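Local coordinates for molybdenum cofactor carrier protein (Chlamydomonas reinhardtii, PDB 2IZ6) that probably binds the molybdenum cofactor and carries it, keeping it available for transfer to enzymes that need it, at residues M33-W46 against V161-A173. Sequence-based numbering, arbitrary orientation.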
loop_
_atom_site.group_PDB
_atom_site.type_symbol
_atom_site.label_atom_id
_atom_site.label_comp_id
_atom_site.label_asym_id
_atom_site.label_seq_id
_atom_site.Cartn_x
_atom_site.Cartn_y
_atom_site.Cartn_z
ATOM N N MET A 33 25.624 13.016 13.068
ATOM C CA MET A 33 25.633 11.541 13.253
ATOM C C MET A 33 25.163 10.782 12.030
ATOM O O MET A 33 25.748 9.786 11.628
ATOM C CB MET A 33 24.853 11.118 14.475
ATOM C CG MET A 33 25.657 11.484 15.768
ATOM S SD MET A 33 25.096 10.531 17.197
ATOM C CE MET A 33 23.393 10.934 17.050
ATOM N N ALA A 34 24.087 11.271 11.417
ATOM C CA ALA A 34 23.575 10.661 10.221
ATOM C C ALA A 34 24.548 10.661 9.062
ATOM O O ALA A 34 24.739 9.604 8.374
ATOM C CB ALA A 34 22.241 11.288 9.834
ATOM N N ASN A 35 25.233 11.790 8.870
ATOM C CA ASN A 35 26.230 11.859 7.791
ATOM C C ASN A 35 27.371 10.834 8.025
ATOM O O ASN A 35 27.796 10.153 7.091
ATOM C CB ASN A 35 26.742 13.327 7.668
ATOM C CG ASN A 35 27.681 13.501 6.506
ATOM O OD1 ASN A 35 28.874 13.426 6.671
ATOM N ND2 ASN A 35 27.135 13.563 5.279
ATOM N N GLU A 36 27.889 10.783 9.252
ATOM C CA GLU A 36 28.962 9.857 9.612
ATOM C C GLU A 36 28.529 8.458 9.488
ATOM O O GLU A 36 29.288 7.628 9.021
ATOM C CB GLU A 36 29.438 10.108 11.028
ATOM C CG GLU A 36 30.694 9.300 11.391
ATOM C CD GLU A 36 31.991 9.607 10.548
ATOM O OE1 GLU A 36 32.161 10.719 9.983
ATOM O OE2 GLU A 36 32.863 8.686 10.435
ATOM N N LEU A 37 27.293 8.213 9.931
ATOM C CA LEU A 37 26.760 6.873 9.807
ATOM C C LEU A 37 26.736 6.460 8.342
ATOM O O LEU A 37 27.117 5.302 8.040
ATOM C CB LEU A 37 25.365 6.851 10.412
ATOM C CG LEU A 37 24.693 5.488 10.389
ATOM C CD1 LEU A 37 25.275 4.561 11.403
ATOM C CD2 LEU A 37 23.165 5.641 10.544
ATOM N N GLY A 38 26.190 7.281 7.458
ATOM C CA GLY A 38 26.172 7.055 5.999
ATOM C C GLY A 38 27.541 6.717 5.437
ATOM O O GLY A 38 27.747 5.716 4.703
ATOM N N LYS A 39 28.533 7.462 5.868
ATOM C CA LYS A 39 29.979 7.229 5.487
ATOM C C LYS A 39 30.391 5.851 5.853
ATOM O O LYS A 39 30.923 5.161 5.025
ATOM C CB LYS A 39 30.884 8.328 6.125
ATOM C CG LYS A 39 30.758 9.628 5.551
ATOM C CD LYS A 39 31.979 10.449 6.032
ATOM C CE LYS A 39 31.651 11.865 6.373
ATOM N NZ LYS A 39 32.814 12.435 7.214
ATOM N N GLN A 40 30.076 5.415 7.064
ATOM C CA GLN A 40 30.584 4.163 7.588
ATOM C C GLN A 40 29.875 3.057 6.956
ATOM O O GLN A 40 30.459 2.005 6.686
ATOM C CB GLN A 40 30.510 4.186 9.115
ATOM C CG GLN A 40 31.434 5.237 9.700
ATOM C CD GLN A 40 32.915 5.088 9.325
ATOM O OE1 GLN A 40 33.422 3.957 9.093
ATOM N NE2 GLN A 40 33.640 6.218 9.343
ATOM N N ILE A 41 28.577 3.242 6.694
ATOM C CA ILE A 41 27.850 2.197 6.000
ATOM C C ILE A 41 28.492 1.923 4.645
ATOM O O ILE A 41 28.660 0.775 4.277
ATOM C CB ILE A 41 26.299 2.546 5.880
ATOM C CG1 ILE A 41 25.661 2.438 7.264
ATOM C CG2 ILE A 41 25.590 1.833 4.744
ATOM C CD1 ILE A 41 24.317 3.118 7.332
ATOM N N ALA A 42 28.716 2.925 3.863
ATOM C CA ALA A 42 29.351 2.752 2.547
ATOM C C ALA A 42 30.757 2.154 2.595
ATOM O O ALA A 42 31.112 1.306 1.786
ATOM C CB ALA A 42 29.393 3.987 1.843
ATOM N N THR A 43 31.488 2.567 3.595
ATOM C CA THR A 43 32.884 2.126 3.783
ATOM C C THR A 43 32.954 0.643 4.088
ATOM O O THR A 43 33.867 -0.054 3.656
ATOM C CB THR A 43 33.553 2.933 4.892
ATOM O OG1 THR A 43 33.586 4.361 4.553
ATOM C CG2 THR A 43 34.966 2.407 5.167
ATOM N N HIS A 44 31.930 0.126 4.798
ATOM C CA HIS A 44 31.765 -1.287 5.000
ATOM C C HIS A 44 31.218 -2.056 3.816
ATOM O O HIS A 44 30.988 -3.257 3.912
ATOM C CB HIS A 44 30.914 -1.526 6.268
ATOM C CG HIS A 44 31.669 -1.292 7.535
ATOM N ND1 HIS A 44 31.926 -0.034 8.017
ATOM C CD2 HIS A 44 32.324 -2.158 8.354
ATOM C CE1 HIS A 44 32.663 -0.127 9.118
ATOM N NE2 HIS A 44 32.883 -1.410 9.369
ATOM N N GLY A 45 30.970 -1.405 2.684
ATOM C CA GLY A 45 30.481 -2.118 1.525
ATOM C C GLY A 45 29.018 -2.419 1.493
ATOM O O GLY A 45 28.608 -3.330 0.768
ATOM N N TRP A 46 28.272 -1.755 2.355
ATOM C CA TRP A 46 26.859 -1.935 2.470
ATOM C C TRP A 46 26.111 -0.905 1.609
ATOM O O TRP A 46 26.595 0.187 1.390
ATOM C CB TRP A 46 26.386 -1.890 3.928
ATOM C CG TRP A 46 27.163 -2.756 4.842
ATOM C CD1 TRP A 46 27.705 -4.008 4.576
ATOM C CD2 TRP A 46 27.365 -2.531 6.242
ATOM N NE1 TRP A 46 28.387 -4.451 5.728
ATOM C CE2 TRP A 46 28.190 -3.565 6.744
ATOM C CE3 TRP A 46 27.124 -1.420 7.056
ATOM C CZ2 TRP A 46 28.650 -3.578 8.084
ATOM C CZ3 TRP A 46 27.615 -1.416 8.391
ATOM C CH2 TRP A 46 28.341 -2.528 8.882
ATOM N N VAL A 161 28.019 6.652 16.712
ATOM C CA VAL A 161 28.067 6.082 15.375
ATOM C C VAL A 161 28.907 4.825 15.400
ATOM O O VAL A 161 28.520 3.788 14.896
ATOM C CB VAL A 161 28.571 7.037 14.292
ATOM C CG1 VAL A 161 28.880 6.304 13.000
ATOM C CG2 VAL A 161 27.575 8.081 14.106
ATOM N N ALA A 162 30.090 4.907 16.003
ATOM C CA ALA A 162 30.855 3.658 16.136
ATOM C C ALA A 162 30.089 2.466 16.737
ATOM O O ALA A 162 30.191 1.359 16.228
ATOM C CB ALA A 162 32.138 3.897 16.977
ATOM N N GLY A 163 29.338 2.702 17.805
ATOM C CA GLY A 163 28.567 1.664 18.441
ATOM C C GLY A 163 27.489 1.116 17.545
ATOM O O GLY A 163 27.253 -0.117 17.516
ATOM N N ALA A 164 26.836 2.000 16.831
ATOM C CA ALA A 164 25.819 1.613 15.846
ATOM C C ALA A 164 26.371 0.723 14.760
ATOM O O ALA A 164 25.818 -0.325 14.433
ATOM C CB ALA A 164 25.116 2.903 15.271
ATOM N N ILE A 165 27.525 1.102 14.187
ATOM C CA ILE A 165 28.184 0.335 13.164
ATOM C C ILE A 165 28.618 -1.039 13.688
ATOM O O ILE A 165 28.462 -2.048 13.054
ATOM C CB ILE A 165 29.353 1.149 12.541
ATOM C CG1 ILE A 165 28.814 2.375 11.787
ATOM C CG2 ILE A 165 30.281 0.249 11.673
ATOM C CD1 ILE A 165 28.038 2.022 10.472
ATOM N N ALA A 166 29.179 -1.064 14.895
ATOM C CA ALA A 166 29.558 -2.325 15.505
ATOM C C ALA A 166 28.377 -3.213 15.695
ATOM O O ALA A 166 28.497 -4.421 15.470
ATOM C CB ALA A 166 30.261 -2.051 16.860
ATOM N N ALA A 167 27.225 -2.661 16.105
ATOM C CA ALA A 167 25.981 -3.467 16.274
ATOM C C ALA A 167 25.533 -4.066 14.935
ATOM O O ALA A 167 25.243 -5.265 14.833
ATOM C CB ALA A 167 24.888 -2.649 16.905
ATOM N N VAL A 168 25.521 -3.232 13.902
ATOM C CA VAL A 168 25.165 -3.674 12.585
ATOM C C VAL A 168 26.129 -4.812 12.130
ATOM O O VAL A 168 25.718 -5.810 11.612
ATOM C CB VAL A 168 25.151 -2.538 11.565
ATOM C CG1 VAL A 168 24.863 -3.073 10.131
ATOM C CG2 VAL A 168 24.087 -1.467 11.928
ATOM N N LYS A 169 27.416 -4.573 12.258
ATOM C CA LYS A 169 28.399 -5.526 11.787
ATOM C C LYS A 169 28.200 -6.873 12.475
ATOM O O LYS A 169 28.255 -7.923 11.825
ATOM C CB LYS A 169 29.824 -4.960 12.042
ATOM C CG LYS A 169 30.951 -5.636 11.373
ATOM C CD LYS A 169 32.290 -4.809 11.556
ATOM C CE LYS A 169 33.505 -5.594 11.170
ATOM N NZ LYS A 169 34.721 -4.693 11.435
ATOM N N GLN A 170 27.922 -6.883 13.776
ATOM C CA GLN A 170 27.757 -8.134 14.549
ATOM C C GLN A 170 26.497 -8.887 14.091
ATOM O O GLN A 170 26.477 -10.110 13.921
ATOM C CB GLN A 170 27.626 -7.765 16.037
ATOM C CG GLN A 170 27.455 -8.894 17.030
ATOM C CD GLN A 170 27.365 -8.357 18.493
ATOM O OE1 GLN A 170 27.372 -7.119 18.719
ATOM N NE2 GLN A 170 27.330 -9.266 19.471
ATOM N N LEU A 171 25.424 -8.147 13.915
ATOM C CA LEU A 171 24.176 -8.654 13.373
ATOM C C LEU A 171 24.406 -9.297 12.016
ATOM O O LEU A 171 24.014 -10.478 11.767
ATOM C CB LEU A 171 23.116 -7.559 13.342
ATOM C CG LEU A 171 22.646 -7.133 14.734
ATOM C CD1 LEU A 171 21.965 -5.812 14.663
ATOM C CD2 LEU A 171 21.718 -8.158 15.405
ATOM N N LEU A 172 25.134 -8.649 11.137
ATOM C CA LEU A 172 25.358 -9.246 9.829
ATOM C C LEU A 172 26.205 -10.498 9.911
ATOM O O LEU A 172 26.013 -11.418 9.132
ATOM C CB LEU A 172 26.016 -8.264 8.895
ATOM C CG LEU A 172 25.169 -7.056 8.508
ATOM C CD1 LEU A 172 26.039 -6.039 7.696
ATOM C CD2 LEU A 172 23.850 -7.358 7.744
ATOM N N ALA A 173 27.135 -10.498 10.842
ATOM C CA ALA A 173 28.034 -11.663 11.049
ATOM C C ALA A 173 27.278 -12.873 11.556
ATOM O O ALA A 173 27.686 -13.997 11.286
ATOM C CB ALA A 173 29.165 -11.274 11.953
HETATM O O HOH W 1 34.345 -2.025 11.653
#
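Two N-H groups of His44 grip the carbonyl oxygen of Gln40 from opposite faces of its plane: the backbone N, and ring ND1 at 2.8 Å from Gln40 O. This bond and one at the ring's other nitrogen fix the imidazole's rotation. There a water lies in the ring plane, 2.8 Å from His44 NE2, and accepts from Lys169 NZ, bridging the two segments at the His44-Lys169 end of the contact, where no direct hydrogen bond joins them. The same ring rests obliquely on Ile165, whose CG2 comes 3.5 Å from His44 CE1. The other branch of Ile165, with CG1 anti to the carbonyl carbon (chi1 -66°) and the chain bent again at chi2, brings CD1 to Gln40 CB, Leu37 CD1, Ile41 CG1 and the edge of the Trp46 ring near CZ3. One turn earlier, Val161 is a knob in the hole formed by Met33, Glu36, Leu37 and Gln40, its CG2 3.5 Å from Met33 O. Beyond the helix end, Gly45, with positive phi, closes a Schellman motif, and Trp46 follows directly. The Trp46 indole is sandwiched: His44 CB covers one face, while the opposite face takes two CH-pi contacts, Val168 CG1 over the six-membered ring and Leu172 CD1 3.7 Å from the five-membered ring centroid. Replacing Trp46 by an alanine is likely to leave the methyls of Val168 and Leu172, and His44 CB on the far side, without the ring they cover, and to open a gap beside Ile165. Ile16 of strand 15-19 touches Ile41, Trp46 and Val168. Segments 33-43 and 161-173 cross at -36° with axes 9.9 Å apart; helices 28-43 and 161-173 thus pack side by side on one face of the parallel sheet, as in the Rossmann-like alpha/beta fold of the SLOG clan.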